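Local coordinates for putative histidine protein kinase (Rhodobacter sphaeroides, PDB 3KYJ) that probably relays chemoreceptor signals to the flagellar motor as a CheA-type histidine kinase, of which this chain is the phosphotransfer (Hpt) domain, at residues Arg129-Ile132 with Ala133-Ser136; Arg69-Leu72 with Cys73-Ile77; Tyr16-Asp19 with Gly20-Leu24; Ala50-Thr53 with Phe54-Asn57; Ala26-Ala29 with Ser30-Leu34. All coordinates share one frame; numbering follows the deposited sequence.

Contact 1 of 5, residues Arg129-Ile132 with Ala133-Ser136; sequences RSKI and ARCS
The backbone follows α-helical bonding, with A133 N bonded to R129 O, R134 N to S130 O and C135 N to K131 O, while the bond from S136 N to I132 O is weak. The segment lies near the C-terminal end of helix 122-135, the last helix of an all-helical Hpt domain construct. One step of four residues joins S130 to R134. The guanidinium meets the serine hydroxyl side-on: R134 NE lies 3.1 Å from S130 OG, with an N-H...O angle of 159°, and R134 NH2 lies 3.3 Å from the same oxygen. S130 OG sits only 6° out of the guanidinium plane, so two donors share one acceptor at the edge of the group. Two torsions make this possible: S130 OG is turned anti to its own nitrogen, beside the carbonyl carbon, and the arginine chain bends at chi3 (-70°), folding NE back along the helix. K131 packs over a face of the same group, its CA 3.4 Å from R134 NH2, and the two side chains cross at about a right angle. K131 NZ and R134 NH1 converge on the carboxylate of E90, forming a salt bridge each, and K131 has D88 as a second acidic partner. I132 packs on L76 of helix 64-82. Beside the weak bond, S136 CB comes to 3.2 Å from I132 O, and C135 SG stands 3.4 Å from K131 O.

Contact 2 of 5, residues Arg69-Leu72 with Cys73-Ile77; sequences RAHL and CEDLI
H71 and D75, one helical turn apart, meet ring against carboxylate: D75 OD1 stands 3.5 Å above one face of the imidazole, displaced toward its rim, and the two planes are 72° apart. OD1 therefore lies over the face and not in line with a ring N-H. H71 CG lies anti to its nitrogen (chi1 -173°), which carries the ring out along the helix surface within range of the acid. Both residues are partly exposed, and theirs is the looser flank.

The flank of C73 and R69 is tight. C73 is buried, with CB 3.4 Å from A70 O, and it packs on L95 and A98 of helix 89-112; R69, also buried, bonds S121 through NE. Regular α-helical bonding runs through the whole turn, such as E74 N to A70 O at 2.9 Å, with an N-H...O angle of 153°. E74 has an extended side chain whose carboxylate reaches helix 40-60, pairing with K55 and accepting a hydrogen bond from H52 ND1. An acid that directly hydrogen-bonds the predicted phosphohistidine thus projects from this turn of helix 64-82, one of the helices in the antiparallel bundle of the Hpt domain.

Contact 3 of 5, residues Tyr16-Asp19 with Gly20-Leu24; sequences YADD and GAQAL
Backbone hydrogen bonds from G20 N to Y16 O and from A21 N to A17 O open this turn of helix 10-35, the first helix of the Hpt bundle. Both are bent, and the donors stand well out of the carbonyl plane: G20 N is 39° above that of Y16, with an N-H...O angle of 141°. The next two are straighter, Q22 N to D18 O reaching 162° and A23 N to D19 O following at 3.0 Å.

Van der Waals contacts of methyl groups with carbonyl oxygens are few. A21 CB rests 3.4 Å from A17 O, and A23 CB lies 3.6 Å from D19 O; beyond them A21 packs on R103 of helix 89-112 and A23 on T53 of helix 40-60.

Polar side chains divide between inside and outside. Y16 hydrogen-bonds T109 through OH and meets W13 ring edge to face. D19, its CG anti to the nitrogen, sends OD2 to N57 ND2 on helix 40-60, and both Y16 and D19 also touch apolar side chains of the partner protein in the assembly. D18 and Q22 lie on the exposed side and are linked through solvent. Q22 bends at chi2, and one water joins the two side chains, donating to D18 OD1 at 2.6 Å and accepting from Q22 NE2 at 2.9 Å.

Contact 4 of 5, residues Ala50-Thr53 with Phe54-Asn57; sequences AVHT and FKGN
H52, partly exposed, and K55, buried, meet on helix 40-60, and the lysine can be followed outward atom by atom. K55 CB lies 3.4 Å from V51 O, the same carbonyl that accepts the hydrogen bond of K55 N (2.8 Å, N-H...O angle 168°), and this base of the chain also packs on A70 of helix 64-82. CG is anti to the nitrogen. The chain bends at chi3 (78°), where CD comes up against H71 of helix 64-82. That bend brings CE back to 4.0 Å from H52 ND1, in an oblique approach to the ring. At the tip, NZ is likewise 4.0 Å from H52 ND1 and also lies near the H71 ring, but its salt bridge is with E74. Since H52 ND1 bonds the same carboxylate, one acid holds both side chains and sets how the imidazole is turned. H52 NE2 is hydrogen-bonded to an acidic side chain of the partner protein.

On another side of the helix, T53 and N57 lie alongside each other, pointing the same way, with T53 CG2 3.9 Å from N57 ND2. The amide is turned toward D19 of helix 10-35, and T53 OG1 bonds back to R49 O. F54 carries its ring into the core against L24 and V66. G56, which has no side chain, donates its N to H52 O at 2.9 Å.

A surface histidine on a bundle helix, with a lysine close by and a glycine one turn on, is the pattern of the Hpt phosphorylation site, and H52 is its predicted phosphohistidine.

Contact 5 of 5, residues Ala26-Ala29 with Ser30-Leu34; sequences AMEA and SLLAL
M27 and L31 make the apolar part of the first shell, M27 CG resting 4.0 Å from L31 CD1 where the two side chains cross at a slant. The chain of M27 is extended, with CG anti to its nitrogen (chi1 177°), so that SD and CE continue on toward helices 40-60 and 89-112 while the leucine touches only near the base. One residue further on, E28 and L32 repeat the spacing: E28 CG, CD and OE2 all approach L32 CD1 on this exposed flank, CG nearest at 3.8 Å. The polar part of the shell is at A26 and S30. A water donates to A26 O at 2.8 Å and pairs with S30 OG at 2.6 Å, bridging carbonyl and hydroxyl across one turn. S30 OG itself stands 3.1 Å from A26 O, its chi1 of -60° turning it back toward the preceding turn.

The backbone sets these spacings. S30, L31, L32 and A33 each donate N-H to the carbonyl four residues earlier; L32 N to E28 O is the shortest at 2.9 Å, with an N-H...O angle of 163°. This regular pattern sets M27 beside L31 and E28 beside L32.

Further out, the second half of helix 10-35 lies against two others. M27 enters between L47 and V51 of helix 40-60 and S99 of helix 89-112, L31 packs on L95 and L96 of helix 89-112, and S30 and A33 touch P46 and H43 of helix 40-60.

In the fold
Contact 4 carries the predicted phosphorylation site, and helices 10-35 and 64-82 both pack on it, the latter at H52 itself. Contact 2, its centre 10 Å away, is joined to it by E74 OE1, 2.6 Å from H52 ND1, and by E74 OE2, 3.1 Å from K55 NZ. Contact 3, centred 9 Å off, is joined through D19 OD2 and N57 ND2, 2.9 Å apart, and contributes to the face where the partner protein binds. Contact 5 continues helix 10-35 beyond contact 3 and packs on contact 4 through M27 CE and V51 CG2, 3.8 Å apart. Contact 1 is remote, its centre 22 Å from that of contact 4, and touches contact 2 alone, by R129 and I132.

Contact 1 of 5, residues Arg129-Ile132 with Ala133-Ser136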
loop_
_atom_site.group_PDB
_atom_site.type_symbol
_atom_site.label_atom_id
_atom_site.label_comp_id
_atom_site.label_asym_id
_atom_site.label_seq_id
_atom_site.Cartn_x
_atom_site.Cartn_y
_atom_site.Cartn_z
ATOM N N ARG A 129 11.995 13.776 -13.674
ATOM C CA ARG A 129 13.247 13.105 -13.974
ATOM C C ARG A 129 14.411 14.098 -13.897
ATOM O O ARG A 129 15.485 13.740 -13.444
ATOM C CB ARG A 129 13.217 12.451 -15.366
ATOM C CG ARG A 129 12.297 11.260 -15.464
ATOM C CD ARG A 129 12.565 10.464 -16.776
ATOM N NE ARG A 129 11.459 9.557 -17.131
ATOM C CZ ARG A 129 11.175 8.441 -16.465
ATOM N NH1 ARG A 129 11.887 8.079 -15.403
ATOM N NH2 ARG A 129 10.167 7.685 -16.850
ATOM N N SER A 130 14.171 15.327 -14.354
ATOM C CA SER A 130 15.183 16.385 -14.336
ATOM C C SER A 130 15.573 16.751 -12.900
ATOM O O SER A 130 16.753 16.809 -12.585
ATOM C CB SER A 130 14.649 17.638 -15.028
ATOM O OG SER A 130 15.534 18.734 -14.797
ATOM N N LYS A 131 14.584 17.005 -12.041
ATOM C CA LYS A 131 14.875 17.352 -10.654
ATOM C C LYS A 131 15.575 16.183 -9.960
ATOM O O LYS A 131 16.546 16.377 -9.255
ATOM C CB LYS A 131 13.623 17.774 -9.909
ATOM C CG LYS A 131 13.921 18.282 -8.493
ATOM C CD LYS A 131 14.938 19.408 -8.489
ATOM C CE LYS A 131 14.880 20.139 -7.142
ATOM N NZ LYS A 131 15.953 21.169 -7.018
ATOM N N ILE A 132 15.102 14.962 -10.181
ATOM C CA ILE A 132 15.754 13.795 -9.587
ATOM C C ILE A 132 17.236 13.719 -9.970
ATOM O O ILE A 132 18.102 13.515 -9.115
ATOM C CB ILE A 132 15.002 12.499 -9.944
ATOM C CG1 ILE A 132 13.679 12.448 -9.175
ATOM C CG2 ILE A 132 15.832 11.280 -9.609
ATOM C CD1 ILE A 132 12.722 11.346 -9.673
ATOM N N ALA A 133 17.520 13.914 -11.251
ATOM C CA ALA A 133 18.887 13.867 -11.744
ATOM C C ALA A 133 19.747 15.001 -11.166
ATOM O O ALA A 133 20.896 14.781 -10.794
ATOM C CB ALA A 133 18.890 13.915 -13.265
ATOM N N ARG A 134 19.184 16.205 -11.101
ATOM C CA ARG A 134 19.957 17.375 -10.685
ATOM C C ARG A 134 20.250 17.384 -9.205
ATOM O O ARG A 134 21.275 17.881 -8.781
ATOM C CB ARG A 134 19.228 18.668 -11.032
ATOM C CG ARG A 134 19.440 19.114 -12.456
ATOM C CD ARG A 134 18.707 20.401 -12.728
ATOM N NE ARG A 134 17.270 20.191 -12.748
ATOM C CZ ARG A 134 16.402 20.750 -11.921
ATOM N NH1 ARG A 134 16.812 21.577 -10.966
ATOM N NH2 ARG A 134 15.114 20.475 -12.052
ATOM N N CYS A 135 19.339 16.873 -8.396
ATOM C CA CYS A 135 19.569 16.975 -6.971
ATOM C C CYS A 135 20.185 15.675 -6.458
ATOM O O CYS A 135 20.542 15.567 -5.286
ATOM C CB CYS A 135 18.289 17.366 -6.241
ATOM S SG CYS A 135 17.222 16.037 -5.917
ATOM N N SER A 136 20.360 14.709 -7.355
ATOM C CA SER A 136 21.101 13.500 -7.009
ATOM C C SER A 136 22.252 13.236 -7.984
ATOM O O SER A 136 22.588 12.083 -8.253
ATOM C CB SER A 136 20.164 12.292 -6.974
ATOM O OG SER A 136 19.206 12.419 -5.937
#

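Contact 2 of 5, residues Arg69-Leu72 with Cys73-Ile77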
loop_
_atom_site.group_PDB
_atom_site.type_symbol
_atom_site.label_atom_id
_atom_site.label_comp_id
_atom_site.label_asym_id
_atom_site.label_seq_id
_atom_site.Cartn_x
_atom_site.Cartn_y
_atom_site.Cartn_z
ATOM N N ARG A 69 3.536 7.737 -12.585
ATOM C CA ARG A 69 3.666 9.151 -12.180
ATOM C C ARG A 69 3.816 9.240 -10.656
ATOM O O ARG A 69 4.668 9.967 -10.137
ATOM C CB ARG A 69 2.473 9.984 -12.627
ATOM C CG ARG A 69 2.555 10.518 -14.076
ATOM C CD ARG A 69 2.635 9.395 -15.085
ATOM N NE ARG A 69 2.591 9.903 -16.449
ATOM C CZ ARG A 69 3.128 9.274 -17.498
ATOM N NH1 ARG A 69 3.854 8.174 -17.363
ATOM N NH2 ARG A 69 2.996 9.823 -18.694
ATOM N N ALA A 70 2.982 8.499 -9.928
ATOM C CA ALA A 70 3.083 8.477 -8.474
ATOM C C ALA A 70 4.437 7.912 -8.044
ATOM O O ALA A 70 5.051 8.393 -7.074
ATOM C CB ALA A 70 1.929 7.664 -7.872
ATOM N N HIS A 71 4.938 6.911 -8.769
ATOM C CA HIS A 71 6.194 6.289 -8.410
ATOM C C HIS A 71 7.341 7.287 -8.505
ATOM O O HIS A 71 8.211 7.327 -7.641
ATOM C CB HIS A 71 6.471 5.027 -9.250
ATOM C CG HIS A 71 7.669 4.271 -8.781
ATOM N ND1 HIS A 71 8.789 4.085 -9.559
ATOM C CD2 HIS A 71 7.966 3.749 -7.567
ATOM C CE1 HIS A 71 9.699 3.423 -8.866
ATOM N NE2 HIS A 71 9.219 3.195 -7.657
ATOM N N LEU A 72 7.381 8.070 -9.573
ATOM C CA LEU A 72 8.477 9.019 -9.690
ATOM C C LEU A 72 8.381 10.101 -8.619
ATOM O O LEU A 72 9.411 10.544 -8.099
ATOM C CB LEU A 72 8.545 9.648 -11.073
ATOM C CG LEU A 72 9.259 8.834 -12.145
ATOM C CD1 LEU A 72 9.743 9.782 -13.238
ATOM C CD2 LEU A 72 10.430 8.013 -11.637
ATOM N N CYS A 73 7.163 10.523 -8.267
ATOM C CA CYS A 73 6.996 11.437 -7.131
ATOM C C CYS A 73 7.600 10.823 -5.872
ATOM O O CYS A 73 8.321 11.488 -5.127
ATOM C CB CYS A 73 5.528 11.769 -6.896
ATOM S SG CYS A 73 4.754 12.768 -8.154
ATOM N N GLU A 74 7.317 9.543 -5.640
ATOM C CA GLU A 74 7.780 8.852 -4.440
ATOM C C GLU A 74 9.290 8.782 -4.419
ATOM O O GLU A 74 9.908 8.969 -3.359
ATOM C CB GLU A 74 7.173 7.441 -4.367
ATOM C CG GLU A 74 7.410 6.725 -3.051
ATOM C CD GLU A 74 6.950 5.288 -3.109
ATOM O OE1 GLU A 74 5.766 5.044 -2.848
ATOM O OE2 GLU A 74 7.767 4.411 -3.432
ATOM N N ASP A 75 9.901 8.546 -5.583
ATOM C CA ASP A 75 11.356 8.526 -5.674
ATOM C C ASP A 75 11.946 9.871 -5.235
ATOM O O ASP A 75 12.939 9.911 -4.489
ATOM C CB ASP A 75 11.817 8.259 -7.105
ATOM C CG ASP A 75 11.683 6.798 -7.522
ATOM O OD1 ASP A 75 11.355 5.915 -6.695
ATOM O OD2 ASP A 75 11.912 6.553 -8.714
ATOM N N LEU A 76 11.350 10.974 -5.697
ATOM C CA LEU A 76 11.885 12.305 -5.385
ATOM C C LEU A 76 11.742 12.578 -3.885
ATOM O O LEU A 76 12.681 13.057 -3.220
ATOM C CB LEU A 76 11.157 13.375 -6.207
ATOM C CG LEU A 76 11.584 14.820 -5.957
ATOM C CD1 LEU A 76 13.096 14.999 -6.109
ATOM C CD2 LEU A 76 10.827 15.727 -6.908
ATOM N N ILE A 77 10.573 12.275 -3.336
ATOM C CA ILE A 77 10.351 12.482 -1.911
ATOM C C ILE A 77 11.300 11.586 -1.105
ATOM O O ILE A 77 11.822 11.997 -0.073
ATOM C CB ILE A 77 8.897 12.167 -1.521
ATOM C CG1 ILE A 77 7.937 13.114 -2.214
ATOM C CG2 ILE A 77 8.743 12.224 0.003
ATOM C CD1 ILE A 77 6.508 12.574 -2.310
#

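Contact 3 of 5, residues Tyr16-Asp19 with Gly20-Leu24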
loop_
_atom_site.group_PDB
_atom_site.type_symbol
_atom_site.label_atom_id
_atom_site.label_comp_id
_atom_site.label_asym_id
_atom_site.label_seq_id
_atom_site.Cartn_x
_atom_site.Cartn_y
_atom_site.Cartn_z
ATOM N N TYR A 16 -11.525 3.306 -4.863
ATOM C CA TYR A 16 -10.389 3.940 -5.530
ATOM C C TYR A 16 -10.559 5.455 -5.569
ATOM O O TYR A 16 -9.638 6.212 -5.288
ATOM C CB TYR A 16 -10.258 3.360 -6.934
ATOM C CG TYR A 16 -9.304 4.065 -7.851
ATOM C CD1 TYR A 16 -7.923 3.903 -7.727
ATOM C CD2 TYR A 16 -9.794 4.853 -8.895
ATOM C CE1 TYR A 16 -7.052 4.540 -8.607
ATOM C CE2 TYR A 16 -8.939 5.500 -9.750
ATOM C CZ TYR A 16 -7.586 5.331 -9.613
ATOM O OH TYR A 16 -6.761 5.963 -10.513
ATOM N N ALA A 17 -11.756 5.907 -5.905
ATOM C CA ALA A 17 -12.000 7.334 -6.002
ATOM C C ALA A 17 -11.967 8.003 -4.629
ATOM O O ALA A 17 -11.398 9.086 -4.482
ATOM C CB ALA A 17 -13.329 7.583 -6.710
ATOM N N ASP A 18 -12.567 7.366 -3.632
ATOM C CA ASP A 18 -12.676 7.954 -2.305
ATOM C C ASP A 18 -11.316 7.965 -1.617
ATOM O O ASP A 18 -10.880 8.994 -1.160
ATOM C CB ASP A 18 -13.694 7.189 -1.457
ATOM C CG ASP A 18 -13.987 7.867 -0.135
ATOM O OD1 ASP A 18 -13.645 9.054 0.020
ATOM O OD2 ASP A 18 -14.580 7.213 0.746
ATOM N N ASP A 19 -10.660 6.812 -1.548
ATOM C CA ASP A 19 -9.340 6.691 -0.908
ATOM C C ASP A 19 -8.309 7.540 -1.663
ATOM O O ASP A 19 -7.441 8.163 -1.053
ATOM C CB ASP A 19 -8.936 5.208 -0.893
ATOM C CG ASP A 19 -7.980 4.866 0.222
ATOM O OD1 ASP A 19 -8.442 4.601 1.342
ATOM O OD2 ASP A 19 -6.767 4.822 -0.018
ATOM N N GLY A 20 -8.434 7.611 -2.984
ATOM C CA GLY A 20 -7.523 8.424 -3.772
ATOM C C GLY A 20 -7.672 9.894 -3.467
ATOM O O GLY A 20 -6.679 10.608 -3.360
ATOM N N ALA A 21 -8.913 10.342 -3.294
ATOM C CA ALA A 21 -9.143 11.743 -2.965
ATOM C C ALA A 21 -8.566 12.090 -1.596
ATOM O O ALA A 21 -8.006 13.165 -1.427
ATOM C CB ALA A 21 -10.625 12.074 -3.009
ATOM N N GLN A 22 -8.716 11.195 -0.622
ATOM C CA GLN A 22 -8.125 11.412 0.706
ATOM C C GLN A 22 -6.604 11.494 0.623
ATOM O O GLN A 22 -5.991 12.358 1.230
ATOM C CB GLN A 22 -8.542 10.303 1.675
ATOM C CG GLN A 22 -10.023 10.326 2.025
ATOM C CD GLN A 22 -10.445 11.607 2.741
ATOM O OE1 GLN A 22 -9.759 12.091 3.649
ATOM N NE2 GLN A 22 -11.583 12.161 2.334
ATOM N N ALA A 23 -5.990 10.601 -0.145
ATOM C CA ALA A 23 -4.543 10.616 -0.262
ATOM C C ALA A 23 -4.064 11.904 -0.938
ATOM O O ALA A 23 -3.101 12.529 -0.485
ATOM C CB ALA A 23 -4.068 9.402 -1.025
ATOM N N LEU A 24 -4.725 12.307 -2.026
ATOM C CA LEU A 24 -4.315 13.539 -2.700
ATOM C C LEU A 24 -4.588 14.773 -1.829
ATOM O O LEU A 24 -3.813 15.737 -1.866
ATOM C CB LEU A 24 -4.957 13.675 -4.085
ATOM C CG LEU A 24 -4.516 12.594 -5.082
ATOM C CD1 LEU A 24 -5.179 12.862 -6.416
ATOM C CD2 LEU A 24 -3.003 12.564 -5.224
HETATM O O HOH W 1 -12.375 11.253 -0.346
#

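Contact 4 of 5, residues Ala50-Thr53 with Phe54-Asn57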
loop_
_atom_site.group_PDB
_atom_site.type_symbol
_atom_site.label_atom_id
_atom_site.label_comp_id
_atom_site.label_asym_id
_atom_site.label_seq_id
_atom_site.Cartn_x
_atom_site.Cartn_y
_atom_site.Cartn_z
ATOM N N ALA A 50 1.184 9.607 1.729
ATOM C CA ALA A 50 0.062 9.919 0.846
ATOM C C ALA A 50 0.345 9.463 -0.589
ATOM O O ALA A 50 -0.501 8.835 -1.227
ATOM C CB ALA A 50 -0.223 11.392 0.884
ATOM N N VAL A 51 1.534 9.759 -1.080
ATOM C CA VAL A 51 1.915 9.387 -2.431
ATOM C C VAL A 51 2.035 7.869 -2.531
ATOM O O VAL A 51 1.566 7.263 -3.493
ATOM C CB VAL A 51 3.221 10.086 -2.835
ATOM C CG1 VAL A 51 3.683 9.575 -4.192
ATOM C CG2 VAL A 51 2.967 11.592 -2.917
ATOM N N HIS A 52 2.593 7.242 -1.502
ATOM C CA HIS A 52 2.759 5.799 -1.502
ATOM C C HIS A 52 1.393 5.083 -1.549
ATOM O O HIS A 52 1.207 4.096 -2.262
ATOM C CB HIS A 52 3.561 5.378 -0.272
ATOM C CG HIS A 52 3.904 3.926 -0.252
ATOM N ND1 HIS A 52 4.816 3.365 -1.121
ATOM C CD2 HIS A 52 3.453 2.916 0.531
ATOM C CE1 HIS A 52 4.911 2.070 -0.873
ATOM N NE2 HIS A 52 4.096 1.772 0.124
ATOM N N THR A 53 0.435 5.597 -0.789
ATOM C CA THR A 53 -0.914 5.071 -0.808
ATOM C C THR A 53 -1.541 5.226 -2.201
ATOM O O THR A 53 -2.137 4.288 -2.761
ATOM C CB THR A 53 -1.770 5.807 0.225
ATOM O OG1 THR A 53 -1.341 5.401 1.522
ATOM C CG2 THR A 53 -3.260 5.487 0.044
ATOM N N PHE A 54 -1.422 6.420 -2.777
ATOM C CA PHE A 54 -1.989 6.656 -4.090
ATOM C C PHE A 54 -1.376 5.709 -5.136
ATOM O O PHE A 54 -2.086 5.116 -5.946
ATOM C CB PHE A 54 -1.814 8.118 -4.465
ATOM C CG PHE A 54 -2.594 8.501 -5.685
ATOM C CD1 PHE A 54 -3.889 8.952 -5.577
ATOM C CD2 PHE A 54 -2.043 8.352 -6.940
ATOM C CE1 PHE A 54 -4.624 9.281 -6.700
ATOM C CE2 PHE A 54 -2.775 8.661 -8.075
ATOM C CZ PHE A 54 -4.059 9.124 -7.961
ATOM N N LYS A 55 -0.062 5.540 -5.074
ATOM C CA LYS A 55 0.634 4.609 -5.934
ATOM C C LYS A 55 0.128 3.171 -5.774
ATOM O O LYS A 55 -0.175 2.492 -6.761
ATOM C CB LYS A 55 2.129 4.663 -5.646
ATOM C CG LYS A 55 2.969 3.829 -6.587
ATOM C CD LYS A 55 4.446 3.681 -6.164
ATOM C CE LYS A 55 4.582 2.659 -5.051
ATOM N NZ LYS A 55 6.007 2.297 -4.796
ATOM N N GLY A 56 0.056 2.686 -4.546
ATOM C CA GLY A 56 -0.415 1.333 -4.305
ATOM C C GLY A 56 -1.844 1.098 -4.762
ATOM O O GLY A 56 -2.172 0.036 -5.265
ATOM N N ASN A 57 -2.688 2.109 -4.600
ATOM C CA ASN A 57 -4.084 2.017 -5.016
ATOM C C ASN A 57 -4.172 1.829 -6.538
ATOM O O ASN A 57 -4.936 1.022 -7.045
ATOM C CB ASN A 57 -4.852 3.286 -4.595
ATOM C CG ASN A 57 -5.133 3.367 -3.097
ATOM O OD1 ASN A 57 -4.725 2.509 -2.309
ATOM N ND2 ASN A 57 -5.831 4.415 -2.707
#

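Contact 5 of 5, residues Ala26-Ala29 with Ser30-Leu34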
loop_
_atom_site.group_PDB
_atom_site.type_symbol
_atom_site.label_atom_id
_atom_site.label_comp_id
_atom_site.label_asym_id
_atom_site.label_seq_id
_atom_site.Cartn_x
_atom_site.Cartn_y
_atom_site.Cartn_z
ATOM N N ALA A 26 -4.218 14.825 1.364
ATOM C CA ALA A 26 -3.100 14.822 2.316
ATOM C C ALA A 26 -1.807 15.280 1.625
ATOM O O ALA A 26 -1.012 16.009 2.202
ATOM C CB ALA A 26 -2.927 13.430 2.930
ATOM N N MET A 27 -1.609 14.851 0.376
ATOM C CA MET A 27 -0.456 15.271 -0.398
ATOM C C MET A 27 -0.454 16.792 -0.577
ATOM O O MET A 27 0.536 17.476 -0.259
ATOM C CB MET A 27 -0.456 14.568 -1.760
ATOM C CG MET A 27 0.675 14.999 -2.667
ATOM S SD MET A 27 0.512 14.215 -4.298
ATOM C CE MET A 27 2.089 14.635 -5.000
ATOM N N GLU A 28 -1.583 17.328 -1.025
ATOM C CA GLU A 28 -1.704 18.763 -1.197
ATOM C C GLU A 28 -1.565 19.522 0.121
ATOM O O GLU A 28 -0.908 20.556 0.169
ATOM C CB GLU A 28 -3.026 19.124 -1.873
ATOM C CG GLU A 28 -3.044 20.585 -2.296
ATOM C CD GLU A 28 -4.379 21.073 -2.820
ATOM O OE1 GLU A 28 -5.426 20.505 -2.445
ATOM O OE2 GLU A 28 -4.369 22.060 -3.583
ATOM N N ALA A 29 -2.165 19.031 1.200
ATOM C CA ALA A 29 -2.060 19.745 2.483
ATOM C C ALA A 29 -0.608 19.869 2.946
ATOM O O ALA A 29 -0.188 20.934 3.435
ATOM C CB ALA A 29 -2.889 19.062 3.554
ATOM N N SER A 30 0.160 18.783 2.822
ATOM C CA SER A 30 1.560 18.824 3.246
ATOM C C SER A 30 2.364 19.817 2.389
ATOM O O SER A 30 3.208 20.560 2.910
ATOM C CB SER A 30 2.200 17.449 3.161
ATOM O OG SER A 30 1.514 16.520 3.987
ATOM N N LEU A 31 2.129 19.808 1.080
ATOM C CA LEU A 31 2.864 20.685 0.166
ATOM C C LEU A 31 2.513 22.156 0.392
ATOM O O LEU A 31 3.390 23.023 0.395
ATOM C CB LEU A 31 2.567 20.269 -1.267
ATOM C CG LEU A 31 3.155 18.903 -1.652
ATOM C CD1 LEU A 31 2.605 18.454 -3.005
ATOM C CD2 LEU A 31 4.675 18.974 -1.700
ATOM N N LEU A 32 1.233 22.433 0.638
ATOM C CA LEU A 32 0.813 23.810 0.903
ATOM C C LEU A 32 1.370 24.279 2.243
ATOM O O LEU A 32 1.742 25.433 2.373
ATOM C CB LEU A 32 -0.713 23.949 0.863
ATOM C CG LEU A 32 -1.339 23.808 -0.535
ATOM C CD1 LEU A 32 -2.831 23.839 -0.444
ATOM C CD2 LEU A 32 -0.840 24.879 -1.502
ATOM N N ALA A 33 1.442 23.391 3.228
ATOM C CA ALA A 33 2.063 23.742 4.500
ATOM C C ALA A 33 3.543 24.085 4.318
ATOM O O ALA A 33 4.032 25.063 4.907
ATOM C CB ALA A 33 1.859 22.612 5.523
ATOM N N LEU A 34 4.241 23.328 3.464
ATOM C CA LEU A 34 5.645 23.599 3.195
ATOM C C LEU A 34 5.800 24.933 2.476
ATOM O O LEU A 34 6.685 25.728 2.773
ATOM C CB LEU A 34 6.264 22.458 2.384
ATOM C CG LEU A 34 6.422 21.140 3.142
ATOM C CD1 LEU A 34 6.798 20.023 2.180
ATOM C CD2 LEU A 34 7.448 21.264 4.284
HETATM O O HOH W 2 -0.834 15.979 4.996
#